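Alpha/beta hydrolase (Pectobacterium atrosepticum SCRI1043, PDB 3BDV) is a putative serine hydrolase of the alpha/beta-hydrolase fold, related to YdeN, whose substrate is not known. Local coordinates at residues H90-G95 / S122-P127; S15-M20 / I186-R191. All coordinates share one frame; numbering follows the deposited sequence.

Interaction 1: residues H90-G95 / S122-P127; sequences HVVQQG and SPLSVP
In this alpha/beta-hydrolase fold, the C-terminal turn of helix 83-93, the helix that follows the presumed nucleophile elbow, packs against the loop leading into strand 128-132. Gln93 reaches across to that loop. Its CB carries CG anti to the carbonyl carbon (chi1 -71°), and CG sits against the Leu124 methyl CD2 at only 3.3 Å, a tight touch where the two side chains cross obliquely. CD passes the same methyl at 3.9 Å. From there the extended chain brings NE2 to Ser122 O at 3.3 Å, but the N-H points off line (132°), so this bond is weak; the stronger partner of NE2 is the carbonyl O of Gln120. NE2 thus reaches two backbone oxygens of the loop. Next to Gln93 on the helix, Val92 points toward the loop, with CG1 anti to its backbone N, 3.6 Å from Ser125 OG and 4.0 Å from Val126 CG2, while Val102 of strand 99-105 touches both Val92 and Leu124. The helix stops in a Schellman motif, Gly95 taking positive phi and its N bonding back to Val92 O. That same oxygen accepts from a water at 2.7 Å, which keeps a weak, longer link to Ser125 OG.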
loop_
_atom_site.group_PDB
_atom_site.type_symbol
_atom_site.label_atom_id
_atom_site.label_comp_id
_atom_site.label_asym_id
_atom_site.label_seq_id
_atom_site.Cartn_x
_atom_site.Cartn_y
_atom_site.Cartn_z
ATOM N N HIS A 90 9.117 5.895 1.338
ATOM C CA HIS A 90 10.234 6.724 1.015
ATOM C C HIS A 90 9.762 7.976 0.250
ATOM O O HIS A 90 10.191 9.092 0.508
ATOM C CB HIS A 90 11.245 5.911 0.207
ATOM C CG HIS A 90 12.433 6.698 -0.258
ATOM N ND1 HIS A 90 13.579 6.853 0.501
ATOM C CD2 HIS A 90 12.668 7.354 -1.423
ATOM C CE1 HIS A 90 14.457 7.554 -0.178
ATOM N NE2 HIS A 90 13.930 7.878 -1.343
ATOM N N VAL A 91 8.842 7.797 -0.679
ATOM C CA VAL A 91 8.364 8.943 -1.470
ATOM C C VAL A 91 7.698 9.993 -0.584
ATOM O O VAL A 91 7.963 11.172 -0.734
ATOM C CB VAL A 91 7.413 8.499 -2.582
ATOM C CG1 VAL A 91 6.579 9.662 -3.096
ATOM C CG2 VAL A 91 8.213 7.875 -3.682
ATOM N N VAL A 92 6.881 9.566 0.359
ATOM C CA VAL A 92 6.253 10.477 1.331
ATOM C C VAL A 92 7.324 11.164 2.188
ATOM O O VAL A 92 7.303 12.405 2.363
ATOM C CB VAL A 92 5.228 9.729 2.230
ATOM C CG1 VAL A 92 4.757 10.658 3.366
ATOM C CG2 VAL A 92 4.034 9.266 1.393
ATOM N N GLN A 93 8.305 10.392 2.636
ATOM C CA GLN A 93 9.382 10.923 3.472
ATOM C C GLN A 93 10.266 11.938 2.756
ATOM O O GLN A 93 10.827 12.827 3.385
ATOM C CB GLN A 93 10.237 9.795 4.076
ATOM C CG GLN A 93 9.490 8.997 5.168
ATOM C CD GLN A 93 10.336 7.954 5.848
ATOM O OE1 GLN A 93 11.267 7.390 5.237
ATOM N NE2 GLN A 93 9.991 7.645 7.123
ATOM N N GLN A 94 10.379 11.819 1.442
ATOM C CA GLN A 94 11.197 12.744 0.674
ATOM C C GLN A 94 10.403 13.967 0.285
ATOM O O GLN A 94 10.954 14.876 -0.335
ATOM C CB GLN A 94 11.779 12.032 -0.548
ATOM C CG GLN A 94 12.654 10.849 -0.194
ATOM C CD GLN A 94 13.739 11.206 0.785
ATOM O OE1 GLN A 94 13.951 10.535 1.806
ATOM N NE2 GLN A 94 14.427 12.276 0.493
ATOM N N GLY A 95 9.123 14.027 0.665
ATOM C CA GLY A 95 8.329 15.283 0.567
ATOM C C GLY A 95 7.410 15.461 -0.634
ATOM O O GLY A 95 6.933 16.571 -0.900
ATOM N N SER A 122 10.840 7.613 11.281
ATOM C CA SER A 122 10.261 8.895 11.643
ATOM C C SER A 122 8.874 9.033 11.018
ATOM O O SER A 122 8.544 8.356 10.021
ATOM C CB SER A 122 11.203 10.045 11.258
ATOM O OG SER A 122 11.610 9.967 9.915
ATOM N N PRO A 123 8.042 9.888 11.613
ATOM C CA PRO A 123 6.669 9.999 11.179
ATOM C C PRO A 123 6.477 10.352 9.743
ATOM O O PRO A 123 7.168 11.234 9.202
ATOM C CB PRO A 123 6.105 11.097 12.070
ATOM C CG PRO A 123 6.945 11.092 13.237
ATOM C CD PRO A 123 8.312 10.798 12.731
ATOM N N LEU A 124 5.505 9.700 9.134
ATOM C CA LEU A 124 5.118 10.018 7.786
ATOM C C LEU A 124 4.218 11.275 7.888
ATOM O O LEU A 124 3.418 11.434 8.815
ATOM C CB LEU A 124 4.369 8.878 7.119
ATOM C CG LEU A 124 5.238 7.618 6.911
ATOM C CD1 LEU A 124 4.457 6.511 6.252
ATOM C CD2 LEU A 124 6.457 7.971 6.090
ATOM N N SER A 125 4.361 12.164 6.938
ATOM C CA SER A 125 3.646 13.427 7.035
ATOM C C SER A 125 2.153 13.251 6.720
ATOM O O SER A 125 1.403 14.216 6.784
ATOM C CB SER A 125 4.275 14.424 6.064
ATOM O OG SER A 125 4.170 13.947 4.724
ATOM N N VAL A 126 1.722 12.041 6.359
ATOM C CA VAL A 126 0.318 11.825 5.980
ATOM C C VAL A 126 -0.237 10.666 6.747
ATOM O O VAL A 126 0.525 9.799 7.199
ATOM C CB VAL A 126 0.183 11.488 4.502
ATOM C CG1 VAL A 126 0.741 12.631 3.669
ATOM C CG2 VAL A 126 0.909 10.157 4.193
ATOM N N PRO A 127 -1.567 10.597 6.861
ATOM C CA PRO A 127 -2.185 9.435 7.482
ATOM C C PRO A 127 -1.779 8.111 6.838
ATOM O O PRO A 127 -1.799 7.973 5.599
ATOM C CB PRO A 127 -3.703 9.713 7.323
ATOM C CG PRO A 127 -3.767 11.219 7.268
ATOM C CD PRO A 127 -2.567 11.629 6.503
HETATM O O HOH W 1 5.248 13.944 1.539
#

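Interaction 2: residues S15-M20 / I186-R191; sequences SQQLTM and ILIPNR. With EDO (1,2-ethanediol), chain G.
The C-terminal tail of this alpha/beta-hydrolase fold, running on from helix 174-185, is pinned to the turn that joins helix 4-15 to strand 19-23. Gln17 does this with its flat amide, which pairs with the backbone of Asn190 through both ends: OE1 accepts from Asn190 N at 3.0 Å, in its own carbonyl plane and on a lone pair, while NE2 donates to Asn190 O at 2.7 Å. The second bond is the straighter one (165°) and leaves in the plane of the Gln17 amide, yet it meets Asn190 O from above the carbonyl plane. Two bonds to one residue fix the rotation of the amide. Gln17 crosses Ile188 at about a right angle, so that Ile188 CG2 lies 3.1 Å from Gln17 NE2 and 3.3 Å from CD, and Gln17 slides past the Pro189 ring in the opposite direction. Leu18, the buried member, points toward the tail and crosses Leu187 at about a right angle; its CD1 lies 4.0 Å from both Leu187 CB and Ile188 CG1. Leu18 also touches Ile77 of strand 76-81. In a 1,2-ethanediol, probably from the crystallisation liquor, both hydroxyls donate to Ile186 O, O1 at 3.1 Å.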
loop_
_atom_site.group_PDB
_atom_site.type_symbol
_atom_site.label_atom_id
_atom_site.label_comp_id
_atom_site.label_asym_id
_atom_site.label_seq_id
_atom_site.Cartn_x
_atom_site.Cartn_y
_atom_site.Cartn_z
ATOM N N SER A 15 -13.801 7.069 -4.685
ATOM C CA SER A 15 -13.120 7.264 -5.956
ATOM C C SER A 15 -13.573 8.499 -6.733
ATOM O O SER A 15 -12.852 8.999 -7.580
ATOM C CB SER A 15 -13.250 5.998 -6.794
ATOM O OG SER A 15 -12.500 4.959 -6.190
ATOM N N GLN A 16 -14.734 9.034 -6.419
ATOM C CA GLN A 16 -15.149 10.312 -7.016
ATOM C C GLN A 16 -14.199 11.463 -6.652
ATOM O O GLN A 16 -14.198 12.492 -7.333
ATOM C CB GLN A 16 -16.554 10.730 -6.573
ATOM C CG GLN A 16 -17.620 9.660 -6.622
ATOM C CD GLN A 16 -18.096 9.356 -8.012
ATOM O OE1 GLN A 16 -17.304 9.104 -8.922
ATOM N NE2 GLN A 16 -19.414 9.363 -8.186
ATOM N N GLN A 17 -13.449 11.315 -5.553
ATOM C CA GLN A 17 -12.601 12.394 -5.046
ATOM C C GLN A 17 -11.136 12.048 -4.730
ATOM O O GLN A 17 -10.320 12.938 -4.604
ATOM C CB GLN A 17 -13.223 12.969 -3.793
ATOM C CG GLN A 17 -14.549 13.694 -4.018
ATOM C CD GLN A 17 -14.962 14.458 -2.771
ATOM O OE1 GLN A 17 -14.230 15.316 -2.298
ATOM N NE2 GLN A 17 -16.128 14.135 -2.224
ATOM N N LEU A 18 -10.823 10.766 -4.552
ATOM C CA LEU A 18 -9.466 10.301 -4.288
ATOM C C LEU A 18 -9.102 9.234 -5.297
ATOM O O LEU A 18 -9.951 8.471 -5.706
ATOM C CB LEU A 18 -9.352 9.662 -2.900
ATOM C CG LEU A 18 -9.661 10.577 -1.726
ATOM C CD1 LEU A 18 -9.658 9.818 -0.404
ATOM C CD2 LEU A 18 -8.660 11.762 -1.700
ATOM N N THR A 19 -7.826 9.168 -5.646
ATOM C CA THR A 19 -7.365 8.167 -6.585
ATOM C C THR A 19 -6.512 7.147 -5.857
ATOM O O THR A 19 -5.555 7.527 -5.162
ATOM C CB THR A 19 -6.534 8.853 -7.690
ATOM O OG1 THR A 19 -7.397 9.693 -8.461
ATOM C CG2 THR A 19 -5.864 7.850 -8.610
HETATM N N MSE A 20 -6.851 5.878 -5.998
HETATM C CA MSE A 20 -6.022 4.824 -5.441
HETATM C C MSE A 20 -4.912 4.505 -6.415
HETATM O O MSE A 20 -5.177 4.288 -7.590
HETATM C CB MSE A 20 -6.820 3.547 -5.259
HETATM C CG MSE A 20 -8.075 3.685 -4.469
HETATM SE SE MSE A 20 -7.935 4.499 -2.756
HETATM C CE MSE A 20 -9.636 3.945 -2.017
ATOM N N ILE A 186 -12.381 9.236 5.607
ATOM C CA ILE A 186 -11.977 10.380 6.444
ATOM C C ILE A 186 -10.959 11.244 5.722
ATOM O O ILE A 186 -10.659 12.322 6.175
ATOM C CB ILE A 186 -11.487 9.980 7.867
ATOM C CG1 ILE A 186 -10.349 8.997 7.855
ATOM C CG2 ILE A 186 -12.658 9.350 8.663
ATOM C CD1 ILE A 186 -9.628 8.888 9.181
ATOM N N LEU A 187 -10.463 10.805 4.585
ATOM C CA LEU A 187 -9.563 11.639 3.800
ATOM C C LEU A 187 -10.242 12.353 2.642
ATOM O O LEU A 187 -9.591 13.109 1.902
ATOM C CB LEU A 187 -8.426 10.760 3.268
ATOM C CG LEU A 187 -7.612 9.962 4.295
ATOM C CD1 LEU A 187 -6.609 9.039 3.633
ATOM C CD2 LEU A 187 -6.972 10.929 5.342
ATOM N N ILE A 188 -11.521 12.091 2.419
ATOM C CA ILE A 188 -12.239 12.716 1.298
ATOM C C ILE A 188 -12.368 14.219 1.587
ATOM O O ILE A 188 -12.724 14.579 2.690
ATOM C CB ILE A 188 -13.622 12.081 1.116
ATOM C CG1 ILE A 188 -13.468 10.678 0.551
ATOM C CG2 ILE A 188 -14.492 12.884 0.139
ATOM C CD1 ILE A 188 -14.763 9.898 0.569
ATOM N N PRO A 189 -11.992 15.087 0.634
ATOM C CA PRO A 189 -12.115 16.556 0.838
ATOM C C PRO A 189 -13.517 17.074 1.131
ATOM O O PRO A 189 -13.660 17.922 2.022
ATOM C CB PRO A 189 -11.588 17.147 -0.475
ATOM C CG PRO A 189 -10.653 16.129 -0.963
ATOM C CD PRO A 189 -11.301 14.792 -0.628
ATOM N N ASN A 190 -14.526 16.565 0.406
ATOM C CA ASN A 190 -15.926 16.988 0.537
ATOM C C ASN A 190 -16.834 15.813 0.835
ATOM O O ASN A 190 -17.337 15.166 -0.072
ATOM C CB ASN A 190 -16.379 17.651 -0.752
ATOM C CG ASN A 190 -15.549 18.867 -1.081
ATOM O OD1 ASN A 190 -15.535 19.821 -0.296
ATOM N ND2 ASN A 190 -14.879 18.865 -2.238
ATOM N N ARG A 191 -17.053 15.580 2.115
ATOM C CA ARG A 191 -17.784 14.406 2.584
ATOM C C ARG A 191 -19.103 14.918 3.188
ATOM O O ARG A 191 -19.118 15.874 3.991
ATOM C CB ARG A 191 -16.905 13.658 3.609
ATOM C CG ARG A 191 -17.205 12.149 3.826
ATOM C CD ARG A 191 -16.609 11.732 5.147
ATOM N NE ARG A 191 -17.056 10.422 5.636
ATOM C CZ ARG A 191 -16.695 9.936 6.826
ATOM N NH1 ARG A 191 -15.886 10.662 7.583
ATOM N NH2 ARG A 191 -17.111 8.718 7.261
ATOM O OXT ARG A 191 -20.197 14.415 2.876
HETATM C C1 EDO G . -8.235 13.775 7.850
HETATM O O1 EDO G . -8.708 14.655 6.793
HETATM C C2 EDO G . -8.942 14.063 9.178
HETATM O O2 EDO G . -10.355 13.895 8.985
#

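How the interactions relate
Along the chain, interaction 1 falls between the two halves of interaction 2: the latter joins the C-terminal tail to the turn before the first strand, and the 90-95 / 122-127 contact forms within the intervening sequence. Their centres are 19 Å apart, but they meet where Pro127 CG packs on Leu187 CD2 at 3.8 Å, so the loop entering strand 128-132 borders the C-terminal tail. Interaction 1 is the one nearer an annotated site: the side chain of Leu124 is about 6 Å from that of Asp152, a calcium ligand in a crystal structure of this protein, though no ion is bound there in this chain. Interaction 2 lies away from such sites.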